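Local structure of phosphoribosyl-aminoimidazole carboxylase (Aspergillus clavatus, 3K5I) at residues Tyr161-Lys166 with Leu198-Trp203; Met208-Ile213 with Arg244-Ala249; Ile235-Tyr240 with Ile332-Ile337; Tyr224-Thr229 with Gln252-Leu257. The protein probably catalyses the ATP-dependent carboxylation of 5-aminoimidazole ribonucleotide to its N5-carboxyamino form, a step of purine biosynthesis. All blocks are in the same frame, centred on the assembly; numbering follows the deposited sequence.

Contact 1: residues Tyr161-Lys166 with Leu198-Trp203; sequences YPLMLK and LYAEKW. With ADP (adenosine-5'-diphosphate), chain G.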
# COMPACT_ATOMS: atom_id res chain seq x y z
N TYR A 161 41.02 12.46 15.51
CA TYR A 161 40.66 11.80 14.26
C TYR A 161 40.33 10.35 14.49
O TYR A 161 40.81 9.78 15.46
CB TYR A 161 41.86 11.80 13.33
CG TYR A 161 42.22 13.20 12.89
CD1 TYR A 161 41.59 13.78 11.79
CD2 TYR A 161 43.16 13.97 13.59
CE1 TYR A 161 41.89 15.09 11.41
CE2 TYR A 161 43.48 15.28 13.19
CZ TYR A 161 42.84 15.84 12.10
OH TYR A 161 43.16 17.13 11.70
N PRO A 162 39.49 9.80 13.63
CA PRO A 162 38.95 10.60 12.55
C PRO A 162 37.89 11.47 13.18
O PRO A 162 37.62 11.46 14.38
CB PRO A 162 38.19 9.55 11.73
CG PRO A 162 37.59 8.65 12.84
CD PRO A 162 38.60 8.67 13.97
N LEU A 163 37.21 12.22 12.32
CA LEU A 163 36.13 13.06 12.78
C LEU A 163 35.13 13.14 11.62
O LEU A 163 35.44 12.83 10.47
CB LEU A 163 36.67 14.44 13.15
CG LEU A 163 37.65 15.19 12.26
CD1 LEU A 163 36.69 15.63 11.12
CD2 LEU A 163 38.36 16.42 12.96
N MET A 164 33.91 13.54 11.92
CA MET A 164 32.94 13.60 10.82
C MET A 164 32.84 15.01 10.32
O MET A 164 32.45 15.88 11.09
CB MET A 164 31.56 13.09 11.28
CG MET A 164 30.54 12.92 10.14
SD MET A 164 31.31 11.95 8.86
CE MET A 164 31.00 10.46 9.45
N LEU A 165 33.22 15.28 9.08
CA LEU A 165 33.08 16.67 8.66
C LEU A 165 31.66 16.83 8.18
O LEU A 165 31.22 16.00 7.40
CB LEU A 165 34.02 17.08 7.52
CG LEU A 165 34.11 18.59 7.20
CD1 LEU A 165 34.34 19.55 8.41
CD2 LEU A 165 35.11 18.90 6.02
N LYS A 166 30.96 17.88 8.58
CA LYS A 166 29.58 18.01 8.11
C LYS A 166 29.13 19.42 7.71
O LYS A 166 29.50 20.40 8.38
CB LYS A 166 28.64 17.60 9.26
CG LYS A 166 28.92 16.33 10.01
CD LYS A 166 27.66 15.87 10.79
CE LYS A 166 27.66 14.39 11.32
NZ LYS A 166 26.51 13.87 12.22
N LEU A 198 30.23 24.78 7.49
CA LEU A 198 30.57 23.50 8.12
C LEU A 198 30.81 23.54 9.61
O LEU A 198 31.02 24.59 10.23
CB LEU A 198 31.95 23.06 7.61
CG LEU A 198 32.11 23.26 6.12
CD1 LEU A 198 33.47 22.66 5.83
CD2 LEU A 198 30.97 22.55 5.37
N TYR A 199 30.88 22.35 10.15
CA TYR A 199 31.22 22.19 11.55
C TYR A 199 31.73 20.74 11.56
O TYR A 199 31.43 19.96 10.67
CB TYR A 199 30.08 22.44 12.54
CG TYR A 199 29.09 21.33 12.56
CD1 TYR A 199 28.16 21.23 11.52
CD2 TYR A 199 29.11 20.37 13.56
CE1 TYR A 199 27.24 20.24 11.56
CE2 TYR A 199 28.19 19.34 13.58
CZ TYR A 199 27.28 19.29 12.54
OH TYR A 199 26.28 18.37 12.40
N ALA A 200 32.55 20.36 12.51
CA ALA A 200 33.08 18.99 12.59
C ALA A 200 32.53 18.33 13.84
O ALA A 200 32.21 19.02 14.83
CB ALA A 200 34.61 19.03 12.63
N GLU A 201 32.43 17.00 13.82
CA GLU A 201 31.90 16.45 15.05
C GLU A 201 32.90 15.44 15.62
O GLU A 201 33.57 14.73 14.86
CB GLU A 201 30.55 15.86 14.65
CG GLU A 201 29.37 16.50 15.33
CD GLU A 201 28.09 15.74 15.02
OE1 GLU A 201 28.18 14.57 14.62
OE2 GLU A 201 26.99 16.31 15.17
N LYS A 202 33.04 15.38 16.93
CA LYS A 202 34.00 14.44 17.49
C LYS A 202 33.42 13.08 17.12
O LYS A 202 32.19 12.94 17.07
CB LYS A 202 34.11 14.60 19.00
CG LYS A 202 34.47 13.31 19.71
CD LYS A 202 34.95 13.64 21.13
CE LYS A 202 36.45 13.90 21.19
NZ LYS A 202 36.89 14.21 22.58
N TRP A 203 34.27 12.09 16.87
CA TRP A 203 33.79 10.76 16.49
C TRP A 203 32.79 10.17 17.43
O TRP A 203 32.85 10.40 18.65
CB TRP A 203 34.92 9.72 16.40
CG TRP A 203 34.49 8.60 15.50
CD1 TRP A 203 34.24 7.29 15.82
CD2 TRP A 203 34.26 8.71 14.10
NE1 TRP A 203 33.86 6.58 14.68
CE2 TRP A 203 33.86 7.44 13.63
CE3 TRP A 203 34.31 9.77 13.21
CZ2 TRP A 203 33.55 7.21 12.31
CZ3 TRP A 203 34.03 9.52 11.90
CH2 TRP A 203 33.66 8.27 11.46
PB ADP G . 22.43 12.86 7.26
O1B ADP G . 22.87 13.08 5.87
O2B ADP G . 21.54 14.08 7.37
O3B ADP G . 21.52 11.80 7.96
PA ADP G . 23.94 12.20 9.77
O1A ADP G . 22.78 11.50 10.35
O2A ADP G . 24.53 13.11 10.81
O3A ADP G . 23.59 12.92 8.37
O5' ADP G . 24.96 10.98 9.53
C5' ADP G . 24.56 9.77 8.89
C4' ADP G . 25.26 8.60 9.54
O4' ADP G . 26.70 8.80 9.49
C3' ADP G . 25.06 8.37 11.03
O3' ADP G . 23.99 7.42 11.12
C2' ADP G . 26.31 7.62 11.51
O2' ADP G . 26.46 6.34 10.82
C1' ADP G . 27.29 8.44 10.70
N9 ADP G . 27.75 9.50 11.58
C8 ADP G . 27.18 10.74 11.67
N7 ADP G . 27.73 11.45 12.68
C5 ADP G . 28.72 10.61 13.14
C6 ADP G . 29.74 10.86 14.13
N6 ADP G . 30.00 11.75 14.90
N1 ADP G . 30.59 9.82 14.36
C2 ADP G . 30.57 8.63 13.65
N3 ADP G . 29.71 8.45 12.68
C4 ADP G . 28.80 9.42 12.46
O HOH W 1 36.63 12.98 17.02
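Met164 pairs with Glu201, and Lys166 with Tyr199, as antiparallel hydrogen-bonded pairs. The non-hydrogen-bonded pair Leu165-Ala200 lies between them. The short axes of strands 163-166 and 198-202 come within 4.8 Å and run at 159° to each other. Met164 N reaches Glu201 O at 3.2 Å. Ahead of the strand, a cis peptide bond precedes Pro162.

Pro162 CG sits over one face of the Trp203 indole, offset toward the rim. This is a CH-pi contact, with CG 3.6 Å from the centroid of the Trp203 six-membered ring. ADP C2 lies over the opposite face, 3.4 Å above the ring plane. The indole is thus sandwiched between proline and adenine. Met164 has CG anti to the backbone N (chi1 -172°) and then bends twice, which carries CE to 3.9 Å from ADP C4.

Lys166 extends beyond CG and passes Tyr199, its CD 3.3 Å from Tyr199 OH. Its NZ forms a salt bridge with Glu201 OE1 at 3.0 Å, approached from above the carboxylate plane. The same NZ bonds ADP N7 at 2.7 Å and also the phosphate oxygen O2A. Glu201 OE1 and Lys202 O receive weak bonds from ADP N6. On the other side of the sheet, Leu165 meets Leu198 and Ala200 through methyl groups. Met164, Lys166, Glu201, Lys202 and Trp203 form part of the ADP pocket of an ATP-grasp domain, round the adenine and the first phosphate.

Contact 2: residues Met208-Ile213 with Arg244-Ala249; sequences MELAVI and RNVSDA. With ADP (adenosine-5'-diphosphate), chain G.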
# COMPACT_ATOMS: atom_id res chain seq x y z
N MET A 208 26.09 0.38 17.86
CA MET A 208 24.91 0.32 16.99
C MET A 208 24.22 1.66 16.97
O MET A 208 24.53 2.55 17.76
CB MET A 208 23.92 -0.86 17.08
CG MET A 208 22.97 -1.06 18.26
SD MET A 208 21.38 -2.10 18.03
CE MET A 208 21.79 -3.82 18.35
N GLU A 209 23.30 1.77 16.03
CA GLU A 209 22.53 2.99 15.89
C GLU A 209 21.08 2.67 15.99
O GLU A 209 20.58 1.64 15.51
CB GLU A 209 22.76 3.55 14.49
CG GLU A 209 24.04 4.30 14.43
CD GLU A 209 24.23 4.97 13.12
OE1 GLU A 209 24.66 4.23 12.20
OE2 GLU A 209 24.05 6.21 13.02
N LEU A 210 20.40 3.64 16.58
CA LEU A 210 18.97 3.47 16.75
C LEU A 210 18.14 4.65 16.29
O LEU A 210 18.59 5.79 16.18
CB LEU A 210 18.69 3.22 18.23
CG LEU A 210 19.65 2.19 18.84
CD1 LEU A 210 19.89 2.56 20.28
CD2 LEU A 210 19.01 0.80 18.81
N ALA A 211 16.89 4.35 16.05
CA ALA A 211 15.97 5.39 15.66
C ALA A 211 14.57 5.16 16.26
O ALA A 211 14.13 4.02 16.38
CB ALA A 211 15.94 5.41 14.09
N VAL A 212 13.83 6.21 16.64
CA VAL A 212 12.44 6.07 17.14
C VAL A 212 11.62 7.05 16.30
O VAL A 212 11.97 8.24 16.20
CB VAL A 212 12.22 6.44 18.69
CG1 VAL A 212 10.64 6.39 19.16
CG2 VAL A 212 12.92 5.31 19.51
N ILE A 213 10.52 6.58 15.71
CA ILE A 213 9.61 7.48 14.98
C ILE A 213 8.56 8.00 16.05
O ILE A 213 7.80 7.18 16.55
CB ILE A 213 8.71 6.77 13.90
CG1 ILE A 213 9.43 6.46 12.58
CG2 ILE A 213 7.55 7.67 13.54
CD1 ILE A 213 10.66 7.40 12.24
N ARG A 244 17.23 -5.46 17.37
CA ARG A 244 17.71 -6.75 17.88
C ARG A 244 18.75 -6.62 19.03
O ARG A 244 19.65 -5.76 18.99
CB ARG A 244 18.40 -7.48 16.69
CG ARG A 244 17.51 -7.83 15.46
CD ARG A 244 18.24 -8.41 14.22
NE ARG A 244 19.39 -7.58 13.82
CZ ARG A 244 20.39 -7.92 13.00
NH1 ARG A 244 21.40 -7.08 12.73
NH2 ARG A 244 20.42 -9.09 12.41
N ASN A 245 18.72 -7.52 20.01
CA ASN A 245 19.75 -7.48 21.06
C ASN A 245 19.88 -6.20 21.84
O ASN A 245 20.99 -5.68 22.07
CB ASN A 245 21.13 -7.64 20.39
CG ASN A 245 21.52 -9.08 20.13
OD1 ASN A 245 22.28 -9.36 19.20
ND2 ASN A 245 21.02 -10.01 20.95
N VAL A 246 18.73 -5.70 22.26
CA VAL A 246 18.72 -4.46 22.97
C VAL A 246 17.76 -4.78 24.11
O VAL A 246 16.67 -5.31 23.88
CB VAL A 246 18.10 -3.39 22.01
CG1 VAL A 246 17.88 -2.11 22.73
CG2 VAL A 246 19.07 -3.07 20.88
N SER A 247 18.17 -4.49 25.33
CA SER A 247 17.37 -4.76 26.52
C SER A 247 16.18 -3.81 26.58
O SER A 247 16.23 -2.71 26.04
CB SER A 247 18.22 -4.37 27.73
OG SER A 247 18.90 -3.20 27.39
N ASP A 248 15.12 -4.22 27.26
CA ASP A 248 13.96 -3.36 27.40
C ASP A 248 14.44 -2.09 28.10
O ASP A 248 13.74 -1.09 28.07
CB ASP A 248 12.93 -4.03 28.31
CG ASP A 248 12.74 -5.49 27.99
OD1 ASP A 248 12.76 -5.80 26.79
OD2 ASP A 248 12.55 -6.33 28.90
N ALA A 249 15.61 -2.15 28.73
CA ALA A 249 16.17 -1.01 29.46
C ALA A 249 16.72 0.01 28.51
O ALA A 249 16.63 1.24 28.67
CB ALA A 249 17.24 -1.46 30.42
PB ADP G . 22.43 12.86 7.26
O1B ADP G . 22.87 13.08 5.87
O2B ADP G . 21.54 14.08 7.37
O3B ADP G . 21.52 11.80 7.96
PA ADP G . 23.94 12.20 9.77
O1A ADP G . 22.78 11.50 10.35
O2A ADP G . 24.53 13.11 10.81
O3A ADP G . 23.59 12.92 8.37
O5' ADP G . 24.96 10.98 9.53
C5' ADP G . 24.56 9.77 8.89
C4' ADP G . 25.26 8.60 9.54
O4' ADP G . 26.70 8.80 9.49
C3' ADP G . 25.06 8.37 11.03
O3' ADP G . 23.99 7.42 11.12
C2' ADP G . 26.31 7.62 11.51
O2' ADP G . 26.46 6.34 10.82
C1' ADP G . 27.29 8.44 10.70
N9 ADP G . 27.75 9.50 11.58
C8 ADP G . 27.18 10.74 11.67
N7 ADP G . 27.73 11.45 12.68
C5 ADP G . 28.72 10.61 13.14
C6 ADP G . 29.74 10.86 14.13
N6 ADP G . 30.00 11.75 14.90
N1 ADP G . 30.59 9.82 14.36
C2 ADP G . 30.57 8.63 13.65
N3 ADP G . 29.71 8.45 12.68
C4 ADP G . 28.80 9.42 12.46
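Arg244 meets Met208 through its backbone: Arg244 O lies 3.0 Å from Met208 CE, a close carbon-oxygen approach. The Arg244 side chain is engaged by other groups. NE makes a salt bridge with Glu228, and NH2 makes one with Glu388. Asn245 is poorly ordered, has a left-handed backbone, and only skirts the Met208 methyl.

Val246 carries most of the apolar contact. Its CG2 is 3.8 Å from Met208 CE and equally far from Met208 SD, so the end of the thioether lies against one valine branch. The Met208 chain starts with CG between the backbone N and the carbonyl carbon (chi1 71°), and a bend at chi3 turns CE onto the loop. Leu210 CD2 adds a looser touch to Val246 CG2 at 4.4 Å. Ser247 leaves the contact and takes the N-cap position of helix 248-263, where its OG caps Ile250 N.

Strand 208-213 also serves the nucleotide. Glu209, the residue between Met208 and Leu210, accepts a bond from ADP O2' at OE1, 3.1 Å away, and Gln231 NE2 bonds that same OE1. The contact across the two segments is small and partly at the surface. Mainly methyl groups and a sulfur make it, with backbone carbonyl oxygen close by. This implies apolar packing between strand and loop, while the charged groups of Arg244 and Glu209 are used outside this interface, by Glu228 and Glu388 and by ADP.

Contact 3: residues Ile235-Tyr240 with Ile332-Ile337; sequences ICKLVY and IMLNII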
# COMPACT_ATOMS: atom_id res chain seq x y z
N ILE A 235 25.04 6.63 4.77
CA ILE A 235 23.66 6.51 4.27
C ILE A 235 22.96 5.33 4.92
O ILE A 235 23.61 4.33 5.15
CB ILE A 235 23.66 6.23 2.75
CG1 ILE A 235 24.67 7.13 2.05
CG2 ILE A 235 22.25 6.09 2.15
CD1 ILE A 235 24.93 6.79 0.53
N CYS A 236 21.66 5.38 5.18
CA CYS A 236 21.00 4.24 5.78
C CYS A 236 20.96 3.11 4.74
O CYS A 236 20.75 3.30 3.53
CB CYS A 236 19.58 4.62 6.17
SG CYS A 236 18.53 3.25 6.80
N LYS A 237 21.12 1.91 5.28
CA LYS A 237 21.13 0.73 4.44
C LYS A 237 20.04 -0.25 4.87
O LYS A 237 19.16 -0.61 4.08
CB LYS A 237 22.53 0.10 4.46
CG LYS A 237 22.65 -1.16 3.60
CD LYS A 237 24.08 -1.68 3.74
CE LYS A 237 24.24 -3.19 3.52
NZ LYS A 237 25.65 -3.57 3.88
N LEU A 238 20.11 -0.65 6.13
CA LEU A 238 19.11 -1.59 6.63
C LEU A 238 18.44 -1.05 7.87
O LEU A 238 19.05 -0.25 8.61
CB LEU A 238 19.75 -2.84 7.24
CG LEU A 238 20.48 -3.58 6.12
CD1 LEU A 238 21.64 -4.47 6.64
CD2 LEU A 238 19.30 -4.35 5.55
N VAL A 239 17.23 -1.56 8.09
CA VAL A 239 16.45 -1.28 9.29
C VAL A 239 15.90 -2.63 9.82
O VAL A 239 15.33 -3.34 9.01
CB VAL A 239 15.37 -0.18 9.12
CG1 VAL A 239 14.54 -0.03 10.43
CG2 VAL A 239 16.01 1.19 8.74
N TYR A 240 16.06 -2.96 11.10
CA TYR A 240 15.52 -4.19 11.74
C TYR A 240 14.51 -3.70 12.76
O TYR A 240 14.77 -2.96 13.70
CB TYR A 240 16.57 -5.01 12.48
CG TYR A 240 17.68 -5.46 11.58
CD1 TYR A 240 18.66 -4.57 11.15
CD2 TYR A 240 17.70 -6.76 11.09
CE1 TYR A 240 19.65 -4.96 10.29
CE2 TYR A 240 18.72 -7.15 10.21
CZ TYR A 240 19.70 -6.28 9.85
OH TYR A 240 20.65 -6.78 8.99
N ILE A 332 12.47 -6.36 8.20
CA ILE A 332 13.76 -5.77 7.88
C ILE A 332 13.55 -4.92 6.61
O ILE A 332 12.92 -5.39 5.65
CB ILE A 332 14.84 -6.91 7.56
CG1 ILE A 332 15.05 -7.79 8.79
CG2 ILE A 332 16.28 -6.35 7.32
CD1 ILE A 332 15.74 -9.09 8.44
N MET A 333 14.08 -3.70 6.58
CA MET A 333 13.94 -2.89 5.36
C MET A 333 15.38 -2.69 4.93
O MET A 333 16.27 -2.39 5.77
CB MET A 333 13.25 -1.54 5.61
CG MET A 333 13.15 -0.53 4.41
SD MET A 333 13.81 1.10 4.93
CE MET A 333 15.49 0.81 5.02
N LEU A 334 15.54 -2.89 3.62
CA LEU A 334 16.82 -2.70 2.93
C LEU A 334 16.65 -1.54 1.92
O LEU A 334 15.65 -1.47 1.20
CB LEU A 334 17.21 -4.00 2.20
CG LEU A 334 18.53 -3.87 1.42
CD1 LEU A 334 19.79 -4.04 2.25
CD2 LEU A 334 18.53 -4.98 0.44
N ASN A 335 17.56 -0.58 1.86
CA ASN A 335 17.37 0.51 0.90
C ASN A 335 17.95 0.02 -0.40
O ASN A 335 18.84 -0.79 -0.30
CB ASN A 335 18.19 1.77 1.29
CG ASN A 335 17.35 2.77 2.06
OD1 ASN A 335 16.10 2.70 2.02
ND2 ASN A 335 17.99 3.66 2.80
N ILE A 336 17.48 0.53 -1.54
CA ILE A 336 18.00 0.24 -2.86
C ILE A 336 18.62 1.57 -3.23
O ILE A 336 17.97 2.55 -3.55
CB ILE A 336 16.92 -0.04 -3.83
CG1 ILE A 336 16.19 -1.31 -3.41
CG2 ILE A 336 17.53 -0.23 -5.20
CD1 ILE A 336 15.09 -1.50 -4.36
N ILE A 337 19.93 1.59 -3.15
CA ILE A 337 20.74 2.77 -3.40
C ILE A 337 21.32 2.75 -4.81
O ILE A 337 21.70 1.68 -5.27
CB ILE A 337 21.94 2.50 -2.40
CG1 ILE A 337 21.36 2.40 -1.01
CG2 ILE A 337 22.99 3.57 -2.45
CD1 ILE A 337 20.35 3.54 -0.93
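The Tyr240 ring carries Ile332 CG2 over one face, 3.9 Å above the plane and offset toward the rim. This is a CH-pi contact, and Ile332 CG1 supports it at 3.7 Å from Tyr240 CD2. Arg244 makes a cation-pi contact with the same ring, and Met384 of helix 384-399 touches Tyr240 as well. The two strands are antiparallel neighbours in the large beta sheet that joins the ATP-grasp part of the chain to its C-terminal part. Their short axes lie 4.6 Å apart at 171°.

Val239 and Met333 form a hydrogen-bonded pair, in which Met333 N reaches Val239 O at 2.8 Å. Leu238-Leu334 and Tyr240-Ile332 are the non-hydrogen-bonded pairs next to it. Asn335 N bonds Lys237 O at 2.7 Å. Lys237 and Leu238 both face Val230 of strand 221-232, a classic beta bulge.

Leu238, Tyr240, Ile332 and Leu334 share one face of the sheet. Leu238 CD2 presses on Leu334 CD1 at 3.4 Å, closer than two methyl carbons normally pack. Val239 and Met333 occupy the other face. Met333 bends at chi2 (-127°) and chi3, which brings its CE to 3.8 Å from Val239 CG2. Lys237 NZ turns to a salt bridge with Glu232.

Asn335 ND2 is shared between two oxygens: Asn294 OD1 and, at 2.9 Å, Cys236 O, which it meets from 63° above the carbonyl plane.

Contact 4: residues Tyr224-Thr229 with Gln252-Leu257; sequences YPTVET and QKAQEL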
# COMPACT_ATOMS: atom_id res chain seq x y z
N TYR A 224 6.62 4.77 17.77
CA TYR A 224 6.71 3.40 17.33
C TYR A 224 7.84 2.74 18.08
O TYR A 224 8.61 3.44 18.79
CB TYR A 224 6.92 3.35 15.81
CG TYR A 224 5.70 3.78 14.96
CD1 TYR A 224 5.52 5.13 14.63
CD2 TYR A 224 4.82 2.85 14.41
CE1 TYR A 224 4.47 5.55 13.83
CE2 TYR A 224 3.75 3.26 13.59
CZ TYR A 224 3.56 4.58 13.29
OH TYR A 224 2.48 4.94 12.46
N PRO A 225 8.00 1.42 17.95
CA PRO A 225 9.11 0.80 18.69
C PRO A 225 10.48 1.28 18.19
O PRO A 225 10.64 1.83 17.08
CB PRO A 225 8.94 -0.68 18.37
CG PRO A 225 7.45 -0.85 18.23
CD PRO A 225 7.05 0.41 17.44
N THR A 226 11.49 1.14 19.04
CA THR A 226 12.86 1.52 18.71
C THR A 226 13.31 0.44 17.71
O THR A 226 13.02 -0.78 17.85
CB THR A 226 13.74 1.35 19.96
OG1 THR A 226 13.22 2.12 21.05
CG2 THR A 226 15.21 1.63 19.68
N VAL A 227 13.93 0.91 16.64
CA VAL A 227 14.49 0.08 15.56
C VAL A 227 16.03 0.29 15.51
O VAL A 227 16.61 1.24 16.09
CB VAL A 227 13.89 0.30 14.17
CG1 VAL A 227 12.38 0.03 14.17
CG2 VAL A 227 14.20 1.65 13.76
N GLU A 228 16.70 -0.69 14.91
CA GLU A 228 18.15 -0.73 14.81
C GLU A 228 18.44 -0.41 13.38
O GLU A 228 17.89 -1.06 12.49
CB GLU A 228 18.46 -2.23 14.86
CG GLU A 228 19.85 -2.53 14.37
CD GLU A 228 20.20 -3.97 14.65
OE1 GLU A 228 19.34 -4.76 15.10
OE2 GLU A 228 21.35 -4.33 14.41
N THR A 229 19.32 0.56 13.12
CA THR A 229 19.56 0.87 11.74
C THR A 229 21.01 0.63 11.39
O THR A 229 21.88 0.67 12.25
CB THR A 229 19.29 2.38 11.49
OG1 THR A 229 19.97 3.23 12.43
CG2 THR A 229 17.85 2.61 11.79
N GLN A 252 13.99 1.53 26.33
CA GLN A 252 13.37 2.56 27.07
C GLN A 252 14.03 3.92 27.15
O GLN A 252 13.38 4.97 26.96
CB GLN A 252 12.67 2.01 28.31
CG GLN A 252 11.62 2.96 28.84
CD GLN A 252 11.39 2.80 30.33
OE1 GLN A 252 10.31 2.40 30.77
NE2 GLN A 252 12.41 3.13 31.11
N LYS A 253 15.33 3.86 27.42
CA LYS A 253 16.08 5.09 27.53
C LYS A 253 15.99 5.75 26.15
O LYS A 253 15.89 6.96 26.04
CB LYS A 253 17.53 4.89 27.96
CG LYS A 253 18.13 6.21 28.47
CD LYS A 253 19.29 6.77 27.62
CE LYS A 253 19.84 8.14 28.10
NZ LYS A 253 21.28 8.54 27.80
N ALA A 254 16.04 4.93 25.11
CA ALA A 254 15.95 5.38 23.73
C ALA A 254 14.63 6.17 23.52
O ALA A 254 14.59 7.30 23.02
CB ALA A 254 15.91 4.11 22.90
N GLN A 255 13.52 5.54 23.89
CA GLN A 255 12.22 6.17 23.74
C GLN A 255 12.01 7.53 24.43
O GLN A 255 11.41 8.46 23.86
CB GLN A 255 11.18 5.13 24.16
CG GLN A 255 11.21 3.89 23.27
CD GLN A 255 10.19 4.02 22.14
OE1 GLN A 255 9.12 4.58 22.32
NE2 GLN A 255 10.57 3.61 20.96
N GLU A 256 12.50 7.62 25.67
CA GLU A 256 12.46 8.81 26.53
C GLU A 256 13.30 9.87 25.87
O GLU A 256 12.93 11.03 25.64
CB GLU A 256 13.20 8.49 27.83
CG GLU A 256 12.29 7.60 28.65
CD GLU A 256 12.87 6.96 29.91
OE1 GLU A 256 12.04 6.32 30.58
OE2 GLU A 256 14.07 7.09 30.23
N LEU A 257 14.47 9.41 25.49
CA LEU A 257 15.37 10.32 24.82
C LEU A 257 14.70 10.98 23.62
O LEU A 257 14.71 12.19 23.47
CB LEU A 257 16.58 9.51 24.37
CG LEU A 257 17.47 10.47 23.59
CD1 LEU A 257 17.61 11.86 24.25
CD2 LEU A 257 18.83 9.79 23.33
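Gln255 NE2 grips segment 224-229 at two points. It bonds Tyr224 O at 2.9 Å and Thr226 OG1 at 3.0 Å, and both partners lie close to the plane of the Gln255 amide. The N-H angles are 161° and 168°, so both bonds are nearly straight. A bend at chi2 (-94°) turns the amide from the helix toward Tyr224-Thr226.

This is the close part of the contact. The Thr226 and Gln255 side chains run alongside each other, pointing opposite ways, with Gln255 CG 3.5 Å from Thr226 OG1. Ala254 CB sits beside the threonine, 3.8 Å from its OG1 and 4.1 Å from its CG2. Val212 of strand 206-216 also packs against both Thr226 and Gln255.

The rest is looser. Pro225 lies at the margin. The Tyr224 ring turns off from the helix, and its OH bonds Leu305 O. On the helix, Gln252, Lys253 and Glu256 are exposed and make no contact with segment 224-229.

The Gln255 amide is used at both ends, since its OE1 bonds Ser223 OG. Thr226 OG1 accepts from Gln255 and is also weakly bonded to Asn251 O. The Gln255 amide ties helix 248-263 to Tyr224-Thr226, acting as donor and acceptor, which should hold it in a single orientation.

Contacts 1 and 2 meet ADP from different parts of the ATP-grasp domain. Contact 1 holds the adenine and reaches the first phosphate, and contact 2 brings Glu209 to the ribose. Their centres are 24 Å apart and their nearest atoms about 8 Å apart, so they do not touch. Contacts 2 and 4 are close, with centres 5 Å apart, and share helix 248-263. Their strands pair directly, Glu209 O lying 2.9 Å from Thr229 N. Contact 3 continues the same sheet: Tyr240 N lies 3.0 Å from Glu228 O of contact 4, though the centres of contacts 3 and 4 are 17 Å apart. Ile235 of contact 3 comes within about 7 Å of ADP by its side chain, while Thr226 of contact 4 stays about 14 Å away.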